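Local coordinates for BH0493 protein (Bacillus halodurans C-125, PDB 2QEE), which binds zinc and is probably a metal-dependent enzyme of the amidohydrolase superfamily, at residues Leu79-Leu84 with Arg112-Tyr117; Asp196-Gly201 with Gly239-Asp244. All coordinates share one frame; numbering follows the deposited sequence. Where two conformers were deposited one is given.

Contact 1 (Leu79-Leu84 with Arg112-Tyr117)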
ATOM      1  N   LEU C  79     -23.277 -15.164  22.468  1.00 20.82           N
ATOM      2  CA  LEU C  79     -21.977 -15.785  22.248  1.00 20.64           C
ATOM      3  C   LEU C  79     -20.964 -14.706  21.733  1.00 19.08           C
ATOM      4  O   LEU C  79     -19.813 -14.630  22.213  1.00 19.40           O
ATOM      5  CB  LEU C  79     -22.089 -16.892  21.191  1.00 22.19           C
ATOM      6  CG  LEU C  79     -20.753 -17.620  20.917  1.00 21.57           C
ATOM      7  CD1 LEU C  79     -20.221 -18.391  22.118  1.00 24.58           C
ATOM      8  CD2 LEU C  79     -20.827 -18.502  19.672  1.00 22.03           C
ATOM      9  N   ILE C  80     -21.400 -13.952  20.731  1.00 17.41           N
ATOM     10  CA  ILE C  80     -20.543 -12.875  20.109  1.00 16.76           C
ATOM     11  C   ILE C  80     -20.127 -11.860  21.187  1.00 17.87           C
ATOM     12  O   ILE C  80     -18.941 -11.518  21.293  1.00 18.66           O
ATOM     13  CB  ILE C  80     -21.181 -12.262  18.854  1.00 15.82           C
ATOM     14  CG1 ILE C  80     -21.177 -13.354  17.744  1.00 13.43           C
ATOM     15  CG2 ILE C  80     -20.438 -10.933  18.399  1.00 17.49           C
ATOM     16  CD1 ILE C  80     -22.027 -13.018  16.505  1.00 17.73           C
ATOM     17  N   TRP C  81     -21.082 -11.473  22.041  1.00 18.03           N
ATOM     18  CA  TRP C  81     -20.800 -10.539  23.122  1.00 17.65           C
ATOM     19  C   TRP C  81     -19.729 -11.091  24.063  1.00 17.79           C
ATOM     20  O   TRP C  81     -18.713 -10.449  24.347  1.00 16.35           O
ATOM     21  CB  TRP C  81     -22.087 -10.206  23.906  1.00 17.31           C
ATOM     22  CG  TRP C  81     -21.907  -9.134  24.906  1.00 20.13           C
ATOM     23  CD1 TRP C  81     -21.858  -9.278  26.263  1.00 20.73           C
ATOM     24  CD2 TRP C  81     -21.829  -7.720  24.652  1.00 19.87           C
ATOM     25  NE1 TRP C  81     -21.747  -8.057  26.875  1.00 22.34           N
ATOM     26  CE2 TRP C  81     -21.744  -7.077  25.912  1.00 19.26           C
ATOM     27  CE3 TRP C  81     -21.863  -6.944  23.493  1.00 20.72           C
ATOM     28  CZ2 TRP C  81     -21.646  -5.683  26.035  1.00 23.06           C
ATOM     29  CZ3 TRP C  81     -21.767  -5.557  23.606  1.00 18.62           C
ATOM     30  CH2 TRP C  81     -21.634  -4.943  24.868  1.00 21.27           C
ATOM     31  N   GLU C  82     -19.947 -12.304  24.561  1.00 16.75           N
ATOM     32  CA  GLU C  82     -18.979 -12.922  25.458  1.00 17.29           C
ATOM     33  C   GLU C  82     -17.580 -13.088  24.816  1.00 17.94           C
ATOM     34  O   GLU C  82     -16.582 -12.735  25.445  1.00 18.20           O
ATOM     35  CB  GLU C  82     -19.535 -14.278  25.941  1.00 18.09           C
ATOM     36  CG  GLU C  82     -18.615 -15.044  26.861  1.00 30.00           C
ATOM     37  CD  GLU C  82     -18.440 -14.416  28.251  1.00 28.63           C
ATOM     38  OE1 GLU C  82     -19.235 -13.514  28.651  1.00 31.62           O
ATOM     39  OE2 GLU C  82     -17.471 -14.819  28.927  1.00 35.84           O
ATOM     40  N   GLU C  83     -17.521 -13.568  23.572  1.00 18.40           N
ATOM     41  CA  GLU C  83     -16.241 -13.955  22.972  1.00 17.86           C
ATOM     42  C   GLU C  83     -15.444 -12.737  22.492  1.00 18.73           C
ATOM     43  O   GLU C  83     -14.236 -12.750  22.581  1.00 16.89           O
ATOM     44  CB  GLU C  83     -16.456 -14.865  21.762  1.00 18.21           C
ATOM     45  CG  GLU C  83     -17.117 -16.251  22.149  1.00 16.25           C
ATOM     46  CD  GLU C  83     -16.090 -17.288  22.619  1.00 30.18           C
ATOM     47  OE1 GLU C  83     -14.895 -16.972  22.727  1.00 25.49           O
ATOM     48  OE2 GLU C  83     -16.476 -18.472  22.842  1.00 29.18           O
ATOM     49  N   LEU C  84     -16.143 -11.724  21.983  1.00 18.94           N
ATOM     50  CA  LEU C  84     -15.419 -10.566  21.353  1.00 16.66           C
ATOM     51  C   LEU C  84     -15.413  -9.300  22.205  1.00 17.25           C
ATOM     52  O   LEU C  84     -14.660  -8.372  21.922  1.00 16.60           O
ATOM     53  CB  LEU C  84     -16.081 -10.222  20.038  1.00 16.26           C
ATOM     54  CG  LEU C  84     -16.049 -11.254  18.916  1.00 15.92           C
ATOM     55  CD1 LEU C  84     -16.607 -10.663  17.678  1.00 13.21           C
ATOM     56  CD2 LEU C  84     -14.631 -11.880  18.692  1.00 18.64           C
ATOM     57  N   ARG C 112     -21.973  -2.737  30.373  1.00 21.05           N
ATOM     58  CA  ARG C 112     -21.956  -3.998  29.613  1.00 21.04           C
ATOM     59  C   ARG C 112     -23.242  -4.797  29.770  1.00 22.84           C
ATOM     60  O   ARG C 112     -23.216  -6.020  29.688  1.00 24.14           O
ATOM     61  CB  ARG C 112     -20.773  -4.873  29.993  1.00 19.83           C
ATOM     62  CG  ARG C 112     -19.446  -4.101  30.040  1.00 22.38           C
ATOM     63  CD  ARG C 112     -18.260  -4.994  30.357  1.00 20.73           C
ATOM     64  NE  ARG C 112     -17.032  -4.220  30.259  1.00 18.94           N
ATOM     65  CZ  ARG C 112     -15.814  -4.740  30.374  1.00 18.11           C
ATOM     66  NH1 ARG C 112     -15.657  -6.056  30.633  1.00 17.84           N
ATOM     67  NH2 ARG C 112     -14.752  -3.930  30.241  1.00 17.45           N
ATOM     68  N   ASP C 113     -24.345  -4.092  29.978  1.00 23.29           N
ATOM     69  CA  ASP C 113     -25.622  -4.755  30.326  1.00 24.37           C
ATOM     70  C   ASP C 113     -26.467  -4.994  29.090  1.00 21.87           C
ATOM     71  O   ASP C 113     -27.342  -4.213  28.764  1.00 22.07           O
ATOM     72  CB  ASP C 113     -26.352  -3.905  31.367  1.00 25.96           C
ATOM     73  CG  ASP C 113     -27.496  -4.651  32.045  1.00 34.70           C
ATOM     74  OD1 ASP C 113     -27.952  -5.685  31.522  1.00 29.37           O
ATOM     75  OD2 ASP C 113     -27.944  -4.156  33.097  1.00 31.86           O
ATOM     76  N   LEU C 114     -26.204  -6.108  28.410  1.00 23.82           N
ATOM     77  CA  LEU C 114     -26.851  -6.439  27.162  1.00 24.26           C
ATOM     78  C   LEU C 114     -28.384  -6.594  27.352  1.00 25.44           C
ATOM     79  O   LEU C 114     -29.160  -6.223  26.471  1.00 24.38           O
ATOM     80  CB  LEU C 114     -26.198  -7.683  26.554  1.00 24.96           C
ATOM     81  CG  LEU C 114     -26.603  -8.193  25.191  1.00 27.35           C
ATOM     82  CD1 LEU C 114     -26.473  -7.151  24.077  1.00 28.87           C
ATOM     83  CD2 LEU C 114     -25.823  -9.498  24.836  1.00 24.74           C
ATOM     84  N   GLN C 115     -28.800  -7.128  28.504  1.00 25.59           N
ATOM     85  CA  GLN C 115     -30.239  -7.242  28.750  0.50 26.05           C
ATOM     86  C   GLN C 115     -30.894  -5.872  28.830  1.00 25.89           C
ATOM     87  O   GLN C 115     -31.974  -5.687  28.249  1.00 27.00           O
ATOM     88  CB  GLN C 115     -30.566  -8.106  29.977  0.50 27.40           C
ATOM     89  CG  GLN C 115     -30.427  -9.602  29.721  0.50 28.41           C
ATOM     90  CD  GLN C 115     -31.148 -10.100  28.448  0.50 33.74           C
ATOM     91  OE1 GLN C 115     -30.505 -10.588  27.532  0.50 26.34           O
ATOM     92  NE2 GLN C 115     -32.486  -9.976  28.400  0.50 26.90           N
ATOM     93  N   VAL C 116     -30.247  -4.909  29.463  1.00 26.37           N
ATOM     94  CA  VAL C 116     -30.766  -3.524  29.448  1.00 26.45           C
ATOM     95  C   VAL C 116     -30.779  -2.906  28.042  1.00 26.12           C
ATOM     96  O   VAL C 116     -31.741  -2.234  27.666  1.00 24.76           O
ATOM     97  CB  VAL C 116     -30.083  -2.661  30.516  1.00 27.58           C
ATOM     98  CG1 VAL C 116     -30.347  -1.164  30.316  1.00 28.51           C
ATOM     99  CG2 VAL C 116     -30.555  -3.126  31.930  1.00 29.31           C
ATOM    100  N   TYR C 117     -29.758  -3.221  27.217  1.00 23.61           N
ATOM    101  CA  TYR C 117     -29.743  -2.698  25.851  1.00 20.61           C
ATOM    102  C   TYR C 117     -30.927  -3.218  25.035  1.00 19.70           C
ATOM    103  O   TYR C 117     -31.595  -2.467  24.306  1.00 20.84           O
ATOM    104  CB  TYR C 117     -28.377  -2.977  25.129  1.00 19.99           C
ATOM    105  CG  TYR C 117     -27.100  -2.615  25.899  1.00 23.21           C
ATOM    106  CD1 TYR C 117     -27.067  -1.555  26.830  1.00 21.14           C
ATOM    107  CD2 TYR C 117     -25.891  -3.337  25.661  1.00 17.83           C
ATOM    108  CE1 TYR C 117     -25.881  -1.243  27.527  1.00 20.03           C
ATOM    109  CE2 TYR C 117     -24.736  -3.048  26.336  1.00 17.25           C
ATOM    110  CZ  TYR C 117     -24.727  -1.986  27.266  1.00 18.68           C
ATOM    111  OH  TYR C 117     -23.599  -1.695  27.986  1.00 19.27           O
TER
HETATM  112  O   HOH W   1     -21.873  -8.420  30.000  1.00 31.95           O
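W81 and L114 have their CA atoms 8.4 Å apart, where the middle of helix 73-86 faces the first turn of helix 114-122. The W81 indole fills this gap, its CG anti to the backbone N (chi1 -173°) so that the ring extends toward the second helix. L114 suits the indole face: its CD2 methyl lies over the pyrrole ring, 4.3 Å from that ring's centroid, in a CH-pi contact. Farther out, W81 CH2 meets the Y117 ring near its plane, 3.9 Å from CE2, and the two side chains cross at roughly a right angle. Tryptophan suits the place because its large apolar surface carries one N-H at the edge, where a water lies in the ring plane. This water accepts from W81 NE1 at 3.1 Å and donates to R112 O at 2.8 Å, bridging helix and turn. The Y117 hydroxyl is hydrogen-bonded to D108 O, while the R112 guanidinium leaves the contact for E397 and E392 O of the second subunit. D113 N-caps the second helix, its OD1 accepting from V116 N at 3.2 Å. Such aromatic helix-to-helix packing belongs to the strand-free, largely helical insertion between strands 24-26 and 139-143, here at a subunit interface where W391 of the second subunit packs on W81 and R112.

Contact 2 (Asp196-Gly201 with Gly239-Asp244)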
ATOM      1  N   ASP C 196     -33.065 -19.867 -25.840  1.00 38.24           N
ATOM      2  CA  ASP C 196     -31.819 -20.582 -25.527  1.00 37.83           C
ATOM      3  C   ASP C 196     -30.665 -19.834 -26.134  1.00 34.96           C
ATOM      4  O   ASP C 196     -29.623 -19.741 -25.526  1.00 35.39           O
ATOM      5  CB  ASP C 196     -31.811 -22.004 -26.109  1.00 38.92           C
ATOM      6  CG  ASP C 196     -32.901 -22.874 -25.547  1.00 57.59           C
ATOM      7  OD1 ASP C 196     -33.295 -22.685 -24.376  1.00 43.37           O
ATOM      8  OD2 ASP C 196     -33.356 -23.768 -26.293  1.00 48.94           O
ATOM      9  N   GLU C 197     -30.871 -19.333 -27.346  1.00 34.02           N
ATOM     10  CA  GLU C 197     -29.865 -18.619 -28.127  1.00 35.51           C
ATOM     11  C   GLU C 197     -29.852 -17.124 -27.781  1.00 34.72           C
ATOM     12  O   GLU C 197     -30.892 -16.545 -27.477  1.00 33.70           O
ATOM     13  CB  GLU C 197     -30.166 -18.761 -29.614  1.00 38.24           C
ATOM     14  CG  GLU C 197     -30.252 -20.207 -30.119  1.00 60.92           C
ATOM     15  CD  GLU C 197     -31.606 -20.887 -29.850  1.00 55.80           C
ATOM     16  OE1 GLU C 197     -32.536 -20.233 -29.297  1.00 63.21           O
ATOM     17  OE2 GLU C 197     -31.737 -22.091 -30.206  1.00 65.63           O
ATOM     18  N   TRP C 198     -28.675 -16.508 -27.857  1.00 34.09           N
ATOM     19  CA  TRP C 198     -28.566 -15.064 -27.665  1.00 33.09           C
ATOM     20  C   TRP C 198     -28.850 -14.327 -28.968  1.00 35.44           C
ATOM     21  O   TRP C 198     -27.920 -13.931 -29.707  1.00 36.37           O
ATOM     22  CB  TRP C 198     -27.194 -14.659 -27.086  1.00 31.04           C
ATOM     23  CG  TRP C 198     -27.197 -13.181 -26.630  1.00 28.10           C
ATOM     24  CD1 TRP C 198     -26.549 -12.140 -27.227  1.00 29.16           C
ATOM     25  CD2 TRP C 198     -27.910 -12.632 -25.509  1.00 24.40           C
ATOM     26  NE1 TRP C 198     -26.809 -10.960 -26.535  1.00 27.97           N
ATOM     27  CE2 TRP C 198     -27.630 -11.241 -25.476  1.00 26.82           C
ATOM     28  CE3 TRP C 198     -28.740 -13.183 -24.514  1.00 26.84           C
ATOM     29  CZ2 TRP C 198     -28.177 -10.380 -24.496  1.00 27.96           C
ATOM     30  CZ3 TRP C 198     -29.276 -12.331 -23.533  1.00 32.21           C
ATOM     31  CH2 TRP C 198     -29.000 -10.944 -23.550  1.00 24.17           C
ATOM     32  N   ASN C 199     -30.144 -14.160 -29.264  1.00 36.42           N
ATOM     33  CA  ASN C 199     -30.560 -13.473 -30.489  1.00 38.72           C
ATOM     34  C   ASN C 199     -31.296 -12.186 -30.154  1.00 38.36           C
ATOM     35  O   ASN C 199     -31.372 -11.820 -28.974  1.00 37.29           O
ATOM     36  CB  ASN C 199     -31.428 -14.397 -31.346  1.00 39.56           C
ATOM     37  CG  ASN C 199     -32.566 -14.989 -30.572  1.00 40.40           C
ATOM     38  OD1 ASN C 199     -33.080 -14.384 -29.618  1.00 42.79           O
ATOM     39  ND2 ASN C 199     -32.991 -16.182 -30.979  1.00 41.90           N
ATOM     40  N   GLU C 200     -31.801 -11.491 -31.178  1.00 39.45           N
ATOM     41  CA  GLU C 200     -32.450 -10.198 -30.982  1.00 40.99           C
ATOM     42  C   GLU C 200     -33.584 -10.275 -29.997  1.00 41.27           C
ATOM     43  O   GLU C 200     -33.823  -9.323 -29.240  1.00 41.78           O
ATOM     44  CB  GLU C 200     -32.953  -9.587 -32.290  1.00 42.59           C
ATOM     45  CG  GLU C 200     -32.158  -8.352 -32.739  1.00 61.10           C
ATOM     46  CD  GLU C 200     -32.077  -7.241 -31.675  1.00 52.39           C
ATOM     47  OE1 GLU C 200     -31.034  -6.539 -31.589  1.00 59.81           O
ATOM     48  OE2 GLU C 200     -33.061  -7.063 -30.922  1.00 66.00           O
ATOM     49  N   GLY C 201     -34.269 -11.416 -30.004  1.00 39.71           N
ATOM     50  CA  GLY C 201     -35.405 -11.632 -29.145  1.00 39.14           C
ATOM     51  C   GLY C 201     -34.967 -11.693 -27.703  1.00 39.15           C
ATOM     52  O   GLY C 201     -35.646 -11.171 -26.809  1.00 40.08           O
ATOM     53  N   GLY C 239     -20.925 -10.368 -20.288  1.00 16.54           N
ATOM     54  CA  GLY C 239     -20.325  -9.439 -21.260  1.00 17.85           C
ATOM     55  C   GLY C 239     -21.413  -9.104 -22.267  1.00 20.18           C
ATOM     56  O   GLY C 239     -21.526  -7.948 -22.714  1.00 20.18           O
ATOM     57  N   ARG C 240     -22.212 -10.107 -22.649  1.00 20.37           N
ATOM     58  CA  ARG C 240     -23.275  -9.842 -23.653  1.00 20.17           C
ATOM     59  C   ARG C 240     -24.423  -9.013 -23.110  1.00 20.21           C
ATOM     60  O   ARG C 240     -24.902  -8.079 -23.806  1.00 20.98           O
ATOM     61  CB  ARG C 240     -23.802 -11.116 -24.315  1.00 21.87           C
ATOM     62  CG  ARG C 240     -22.743 -11.740 -25.181  1.00 27.20           C
ATOM     63  CD  ARG C 240     -23.267 -12.931 -25.998  1.00 32.90           C
ATOM     64  NE  ARG C 240     -23.490 -14.051 -25.108  1.00 34.03           N
ATOM     65  CZ  ARG C 240     -22.612 -15.035 -24.900  1.00 33.45           C
ATOM     66  NH1 ARG C 240     -21.446 -15.085 -25.545  1.00 29.58           N
ATOM     67  NH2 ARG C 240     -22.918 -15.969 -24.030  1.00 30.41           N
ATOM     68  N   ILE C 241     -24.862  -9.332 -21.890  1.00 19.69           N
ATOM     69  CA  ILE C 241     -25.938  -8.591 -21.240  1.00 17.69           C
ATOM     70  C   ILE C 241     -25.512  -7.126 -21.020  1.00 19.22           C
ATOM     71  O   ILE C 241     -26.261  -6.198 -21.334  1.00 19.96           O
ATOM     72  CB  ILE C 241     -26.381  -9.225 -19.948  1.00 17.25           C
ATOM     73  CG1 ILE C 241     -27.026 -10.619 -20.213  1.00 23.18           C
ATOM     74  CG2 ILE C 241     -27.399  -8.301 -19.225  1.00 18.07           C
ATOM     75  CD1 ILE C 241     -27.281 -11.460 -18.904  1.00 19.22           C
ATOM     76  N   ILE C 242     -24.267  -6.909 -20.548  1.00 17.90           N
ATOM     77  CA  ILE C 242     -23.803  -5.529 -20.344  1.00 17.70           C
ATOM     78  C   ILE C 242     -23.742  -4.757 -21.657  1.00 19.47           C
ATOM     79  O   ILE C 242     -24.309  -3.638 -21.770  1.00 19.52           O
ATOM     80  CB  ILE C 242     -22.421  -5.477 -19.612  1.00 16.94           C
ATOM     81  CG1 ILE C 242     -22.569  -6.104 -18.233  1.00 18.54           C
ATOM     82  CG2 ILE C 242     -21.846  -4.015 -19.607  1.00 19.45           C
ATOM     83  CD1 ILE C 242     -21.216  -6.189 -17.418  1.00 16.79           C
ATOM     84  N   ARG C 243     -23.126  -5.374 -22.665  1.00 20.82           N
ATOM     85  CA  ARG C 243     -22.958  -4.762 -24.005  1.00 22.94           C
ATOM     86  C   ARG C 243     -24.302  -4.510 -24.691  1.00 23.71           C
ATOM     87  O   ARG C 243     -24.604  -3.387 -25.122  1.00 23.66           O
ATOM     88  CB  ARG C 243     -22.102  -5.644 -24.924  1.00 22.67           C
ATOM     89  CG  ARG C 243     -21.763  -5.029 -26.280  1.00 28.70           C
ATOM     90  CD  ARG C 243     -21.249  -6.076 -27.291  1.00 25.13           C
ATOM     91  NE  ARG C 243     -22.156  -7.220 -27.428  1.00 27.75           N
ATOM     92  CZ  ARG C 243     -21.781  -8.479 -27.717  1.00 27.09           C
ATOM     93  NH1 ARG C 243     -20.517  -8.779 -27.912  1.00 26.36           N
ATOM     94  NH2 ARG C 243     -22.691  -9.443 -27.796  1.00 30.58           N
ATOM     95  N   ASP C 244     -25.115  -5.555 -24.765  1.00 22.92           N
ATOM     96  CA  ASP C 244     -26.317  -5.508 -25.606  1.00 23.58           C
ATOM     97  C   ASP C 244     -27.540  -4.927 -24.923  1.00 23.44           C
ATOM     98  O   ASP C 244     -28.452  -4.463 -25.616  1.00 25.90           O
ATOM     99  CB  ASP C 244     -26.683  -6.907 -26.129  1.00 24.91           C
ATOM    100  CG  ASP C 244     -25.676  -7.470 -27.097  1.00 29.53           C
ATOM    101  OD1 ASP C 244     -24.875  -6.708 -27.684  1.00 24.08           O
ATOM    102  OD2 ASP C 244     -25.700  -8.725 -27.258  1.00 26.89           O
TER
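W198, the centre of an inverse gamma turn just before helix 200-217, reaches across to R240, I241 and D244 on helix 237-253. In sequence these helices precede and follow strand 222-226, as successive beta-alpha-beta crossover helices, consistent with an amidohydrolase barrel. From CB the ring is carried outward with CG anti to the backbone N (chi1 -169°). CG and CD1 come first to the arginine, CD1 lying 3.6 Å from R240 CD. The methylene R240 CB sits over one face, 4.0 Å from the five-membered ring's centroid, so the long aliphatic stem of an arginine suits a partly exposed ring; its charged end lies farther off, at most a weak cation-pi partner. NE1 donates to D244 OD2 at 2.6 Å, nearly straight at 171° and in the ring plane; OD2 accepts through its anti lone pair, the carboxylate almost coplanar with the indole. At the far tip CH2 touches I241 CG1 at 3.9 Å, obliquely, carbon against carbon. With W198 reduced to an alanine, the space beside R240 and I241 would probably be left unfilled, and D244 OD2 would lose its indole donor. R243 holds the same carboxylate side-on, with NE 2.8 Å from D244 OD1 and NH2 3.1 Å from D244 OD2.

Both contacts turn on a tryptophan, yet they share no helix and lie on opposite sides of the chain's centre, their own centres about 51 Å apart. Contact 1 is buried, joining helix 73-86 to the turn before helix 114-122 and that helix's first turn, and a second subunit helps cover it; its chemistry is mainly apolar, with the indole N-H satisfied through water. Contact 2 is partly buried, with no other chain of the assembly touching it, and ties the turn leading into helix 200-217 to helix 237-253; there the indole N-H goes directly to a carboxylate already paired with an arginine. Both are peripheral, their centres about 27 and 29 Å from the chain's centre, and neither lies at the zinc site.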